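Local coordinates for peroxinectin A (Dictyostelium discoideum, PDB 6ERC), which uses hydrogen peroxide to oxidise phenolic donors, and halides such as iodide, as a secreted heme peroxidase of the animal peroxidase family, at residues M174-T177 with G182-P185; Q205-G210 with H335-G340. All coordinates share one frame; numbering follows the deposited sequence.

Contact 1. Residues M174-T177 with G182-P185; sequences MKMT and GDLP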
loop_
_atom_site.group_PDB
_atom_site.type_symbol
_atom_site.label_atom_id
_atom_site.label_comp_id
_atom_site.label_asym_id
_atom_site.label_seq_id
_atom_site.Cartn_x
_atom_site.Cartn_y
_atom_site.Cartn_z
ATOM N N MET A 174 -8.291 21.975 -6.155
ATOM C CA MET A 174 -9.047 20.747 -5.959
ATOM C C MET A 174 -10.306 21.034 -5.150
ATOM O O MET A 174 -10.287 21.855 -4.230
ATOM C CB MET A 174 -8.205 19.695 -5.234
ATOM C CG MET A 174 -6.973 19.233 -5.994
ATOM S SD MET A 174 -7.357 18.367 -7.528
ATOM C CE MET A 174 -8.084 16.857 -6.894
ATOM N N LYS A 175 -11.395 20.348 -5.490
ATOM C CA LYS A 175 -12.612 20.457 -4.698
ATOM C C LYS A 175 -12.328 20.088 -3.246
ATOM O O LYS A 175 -11.494 19.229 -2.949
ATOM C CB LYS A 175 -13.709 19.548 -5.255
ATOM C CG LYS A 175 -14.278 19.981 -6.597
ATOM C CD LYS A 175 -15.403 19.048 -7.038
ATOM C CE LYS A 175 -15.972 19.445 -8.390
ATOM N NZ LYS A 175 -16.970 18.457 -8.887
ATOM N N MET A 176 -13.041 20.743 -2.337
ATOM C CA MET A 176 -12.779 20.594 -0.916
ATOM C C MET A 176 -14.073 20.827 -0.153
ATOM O O MET A 176 -14.974 21.523 -0.630
ATOM C CB MET A 176 -11.697 21.578 -0.456
ATOM C CG MET A 176 -10.675 21.013 0.517
ATOM S SD MET A 176 -9.775 19.571 -0.093
ATOM C CE MET A 176 -9.011 20.239 -1.563
ATOM N N THR A 177 -14.158 20.233 1.035
ATOM C CA THR A 177 -15.276 20.452 1.947
ATOM C C THR A 177 -14.802 21.395 3.047
ATOM O O THR A 177 -14.035 20.993 3.929
ATOM C CB THR A 177 -15.779 19.133 2.535
ATOM O OG1 THR A 177 -16.172 18.247 1.479
ATOM C CG2 THR A 177 -16.972 19.371 3.455
ATOM N N GLY A 182 -11.294 23.071 9.595
ATOM C CA GLY A 182 -10.408 23.030 8.451
ATOM C C GLY A 182 -11.082 22.503 7.202
ATOM O O GLY A 182 -12.271 22.169 7.172
ATOM N N ASP A 183 -10.288 22.432 6.138
ATOM C CA ASP A 183 -10.765 21.957 4.847
ATOM C C ASP A 183 -10.576 20.450 4.744
ATOM O O ASP A 183 -9.484 19.935 5.004
ATOM C CB ASP A 183 -10.024 22.662 3.711
ATOM C CG ASP A 183 -10.491 24.088 3.509
ATOM O OD1 ASP A 183 -11.308 24.569 4.323
ATOM O OD2 ASP A 183 -10.045 24.723 2.530
ATOM N N LEU A 184 -11.643 19.749 4.360
ATOM C CA LEU A 184 -11.608 18.300 4.205
ATOM C C LEU A 184 -11.883 17.932 2.752
ATOM O O LEU A 184 -12.325 18.784 1.972
ATOM C CB LEU A 184 -12.630 17.638 5.130
ATOM C CG LEU A 184 -12.432 17.889 6.628
ATOM C CD1 LEU A 184 -13.564 17.262 7.422
ATOM C CD2 LEU A 184 -11.089 17.349 7.097
ATOM N N PRO A 185 -11.634 16.689 2.346
ATOM C CA PRO A 185 -11.864 16.304 0.949
ATOM C C PRO A 185 -13.331 16.429 0.578
ATOM O O PRO A 185 -14.193 16.587 1.455
ATOM C CB PRO A 185 -11.396 14.841 0.899
ATOM C CG PRO A 185 -10.462 14.694 2.057
ATOM C CD PRO A 185 -11.005 15.602 3.119
#
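Thr177 and Leu184 pair across a small antiparallel hairpin, the two-stranded sheet of 177-179 and 182-184. The hairpin belongs to the animal heme peroxidase fold and packs beside helix 218-241, away from the annotated sites. The pair is a hydrogen-bonded one. Thr177 N gives its hydrogen to Leu184 O at 2.5 Å, and Leu184 N returns one to Thr177 O at 2.7 Å. Both bonds are nearly straight at the hydrogen. The CA of Asp183 adds a C-H...O contact to Thr177 O at 3.5 Å. The side chains of Thr177 and Leu184 lie on one face of the sheet, with Thr177 CB 4.3 Å from Leu184 CB.

The Met176 chain bends at its last two torsions and curls past the carbonyl of Leu184, with Met176 CG 3.1 Å from Leu184 O. It crosses the Asp183 side chain at about a right angle, and Met176 CG meets CB of Asp183 at 3.7 Å. Met176 also touches Leu228 and Asn232 of helix 218-241, and Pro185 rests on Thr225 of that helix.

Beyond the backbone pair, the Thr177 hydroxyl makes a side-chain bond to the backbone carbonyl of Pro185. A valine here would keep the branched shape but would probably leave the Pro185 carbonyl without this donor. With chi1 at -58°, OG1 of Thr177 stands beside its own backbone N, and from there it donates to Pro185 O at 2.6 Å, tilted 34° from the carbonyl plane.

Contact 2. Residues Q205-G210 with H335-G340; sequences QLYSVG and HALNRG
Tyr207 and Leu337 join two loops of the peroxidase fold that lie far apart in sequence. One loop leads into helix 218-241. The other leads into helix 342-350 and makes a type I beta turn from Leu337 to Gly340, with Gly340 N hydrogen-bonded to Leu337 O at 3.0 Å. The contact is small and buries about 130 Å² in all.

CG of Tyr207 stands beside its backbone N, opposite the carbonyl carbon (chi1 -66°), which carries the ring to Leu337. The outer half of the ring does the touching. Tyr207 CE2 meets methyl CD1 of Leu337 at 3.8 Å, with the methyl set obliquely to the ring. Farther out, Tyr207 OH comes 4.0 Å from Leu337 CB. Helix 218-241 borders both side chains: Tyr207 also touches Leu221, and Leu337 touches Ser222.

Nearer the surface, Gln205 and His335 approach more loosely. The amide nitrogen NE2 of Gln205 sits at the edge of the imidazole, near its plane, 4.2 Å from NE2 of His335. The same imidazole meets the ring of Phe201, with the planes at about 30°. Segments 205-210 and 335-340 thus meet mainly by van der Waals contact between buried side chains, without directed bonds between them.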
loop_
_atom_site.group_PDB
_atom_site.type_symbol
_atom_site.label_atom_id
_atom_site.label_comp_id
_atom_site.label_asym_id
_atom_site.label_seq_id
_atom_site.Cartn_x
_atom_site.Cartn_y
_atom_site.Cartn_z
ATOM N N GLN A 205 -21.637 9.146 2.228
ATOM C CA GLN A 205 -20.927 9.756 3.343
ATOM C C GLN A 205 -19.415 9.586 3.252
ATOM O O GLN A 205 -18.694 10.184 4.056
ATOM C CB GLN A 205 -21.423 9.173 4.673
ATOM C CG GLN A 205 -22.860 9.555 5.020
ATOM C CD GLN A 205 -23.396 8.820 6.244
ATOM O OE1 GLN A 205 -24.595 8.539 6.332
ATOM N NE2 GLN A 205 -22.515 8.510 7.195
ATOM N N LEU A 206 -18.922 8.796 2.300
ATOM C CA LEU A 206 -17.487 8.630 2.119
ATOM C C LEU A 206 -16.902 9.807 1.349
ATOM O O LEU A 206 -17.579 10.456 0.545
ATOM C CB LEU A 206 -17.179 7.333 1.369
ATOM C CG LEU A 206 -17.678 6.025 1.986
ATOM C CD1 LEU A 206 -17.275 4.857 1.097
ATOM C CD2 LEU A 206 -17.146 5.831 3.401
ATOM N N TYR A 207 -15.624 10.074 1.597
ATOM C CA TYR A 207 -14.926 11.138 0.896
ATOM C C TYR A 207 -14.482 10.660 -0.480
ATOM O O TYR A 207 -14.078 9.508 -0.652
ATOM C CB TYR A 207 -13.723 11.613 1.711
ATOM C CG TYR A 207 -14.113 12.287 3.009
ATOM C CD1 TYR A 207 -14.503 13.621 3.031
ATOM C CD2 TYR A 207 -14.099 11.587 4.212
ATOM C CE1 TYR A 207 -14.864 14.240 4.210
ATOM C CE2 TYR A 207 -14.459 12.199 5.398
ATOM C CZ TYR A 207 -14.840 13.528 5.390
ATOM O OH TYR A 207 -15.199 14.144 6.566
ATOM N N SER A 208 -14.570 11.554 -1.462
ATOM C CA SER A 208 -14.241 11.243 -2.850
ATOM C C SER A 208 -12.818 11.716 -3.142
ATOM O O SER A 208 -12.566 12.922 -3.245
ATOM C CB SER A 208 -15.246 11.901 -3.793
ATOM O OG SER A 208 -16.571 11.522 -3.461
ATOM N N VAL A 209 -11.893 10.764 -3.276
ATOM C CA VAL A 209 -10.496 11.050 -3.572
ATOM C C VAL A 209 -10.053 10.187 -4.749
ATOM O O VAL A 209 -10.755 9.274 -5.185
ATOM C CB VAL A 209 -9.578 10.818 -2.352
ATOM C CG1 VAL A 209 -9.924 11.798 -1.234
ATOM C CG2 VAL A 209 -9.681 9.375 -1.863
ATOM N N GLY A 210 -8.853 10.481 -5.251
ATOM C CA GLY A 210 -8.362 9.875 -6.478
ATOM C C GLY A 210 -8.120 8.380 -6.411
ATOM O O GLY A 210 -7.816 7.779 -7.447
ATOM N N HIS A 335 -16.641 9.446 10.185
ATOM C CA HIS A 335 -16.802 10.165 11.445
ATOM C C HIS A 335 -15.476 10.402 12.152
ATOM O O HIS A 335 -15.394 11.288 13.012
ATOM C CB HIS A 335 -17.747 9.401 12.373
ATOM C CG HIS A 335 -19.188 9.535 11.998
ATOM N ND1 HIS A 335 -20.130 10.079 12.845
ATOM C CD2 HIS A 335 -19.847 9.210 10.861
ATOM C CE1 HIS A 335 -21.309 10.076 12.249
ATOM N NE2 HIS A 335 -21.165 9.554 11.044
ATOM N N ALA A 336 -14.438 9.636 11.814
ATOM C CA ALA A 336 -13.134 9.830 12.435
ATOM C C ALA A 336 -12.559 11.213 12.155
ATOM O O ALA A 336 -11.673 11.659 12.893
ATOM C CB ALA A 336 -12.163 8.756 11.952
ATOM N N LEU A 337 -13.030 11.897 11.112
ATOM C CA LEU A 337 -12.570 13.240 10.786
ATOM C C LEU A 337 -13.548 14.324 11.228
ATOM O O LEU A 337 -13.392 15.481 10.830
ATOM C CB LEU A 337 -12.316 13.361 9.280
ATOM C CG LEU A 337 -11.291 12.407 8.658
ATOM C CD1 LEU A 337 -11.117 12.705 7.174
ATOM C CD2 LEU A 337 -9.954 12.492 9.376
ATOM N N ASN A 338 -14.549 13.982 12.044
ATOM C CA ASN A 338 -15.507 14.987 12.493
ATOM C C ASN A 338 -14.827 16.105 13.270
ATOM O O ASN A 338 -15.307 17.243 13.265
ATOM C CB ASN A 338 -16.595 14.342 13.354
ATOM C CG ASN A 338 -17.600 13.547 12.535
ATOM O OD1 ASN A 338 -17.816 13.826 11.352
ATOM N ND2 ASN A 338 -18.227 12.554 13.165
ATOM N N ARG A 339 -13.719 15.805 13.950
ATOM C CA ARG A 339 -12.963 16.801 14.700
ATOM C C ARG A 339 -11.688 17.223 13.975
ATOM O O ARG A 339 -10.720 17.646 14.617
ATOM C CB ARG A 339 -12.632 16.270 16.095
ATOM C CG ARG A 339 -13.846 16.108 17.008
ATOM C CD ARG A 339 -13.470 15.441 18.331
ATOM N NE ARG A 339 -14.588 15.404 19.274
ATOM C CZ ARG A 339 -14.583 14.728 20.423
ATOM N NH1 ARG A 339 -13.518 14.021 20.782
ATOM N NH2 ARG A 339 -15.649 14.756 21.214
ATOM N N GLY A 340 -11.665 17.116 12.650
ATOM C CA GLY A 340 -10.517 17.524 11.869
ATOM C C GLY A 340 -9.410 16.485 11.866
ATOM O O GLY A 340 -9.411 15.516 12.625
#

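The two contacts sit side by side, their centres 10 Å apart, and follow each other in series along the chain. Tyr207 of contact 2 makes two of the touches with contact 1. Tyr207 CD1 lies 3.4 Å from Pro185 O, the carbonyl also used in contact 1, and Tyr207 OH lies 3.6 Å from Leu184 CD1. Leu184 CD1 is also 3.8 Å from Leu337 O, so this methyl touches both sides of contact 2. Pro185 CB and Val209 CG1 add a further touch at 4.0 Å. Contact 1 lies away from the annotated sites. In contact 2 the Leu337 side chain is about 14 Å from the heme, and the Tyr207 side chain about 12 Å from that of Arg213, the predicted transition-state stabiliser.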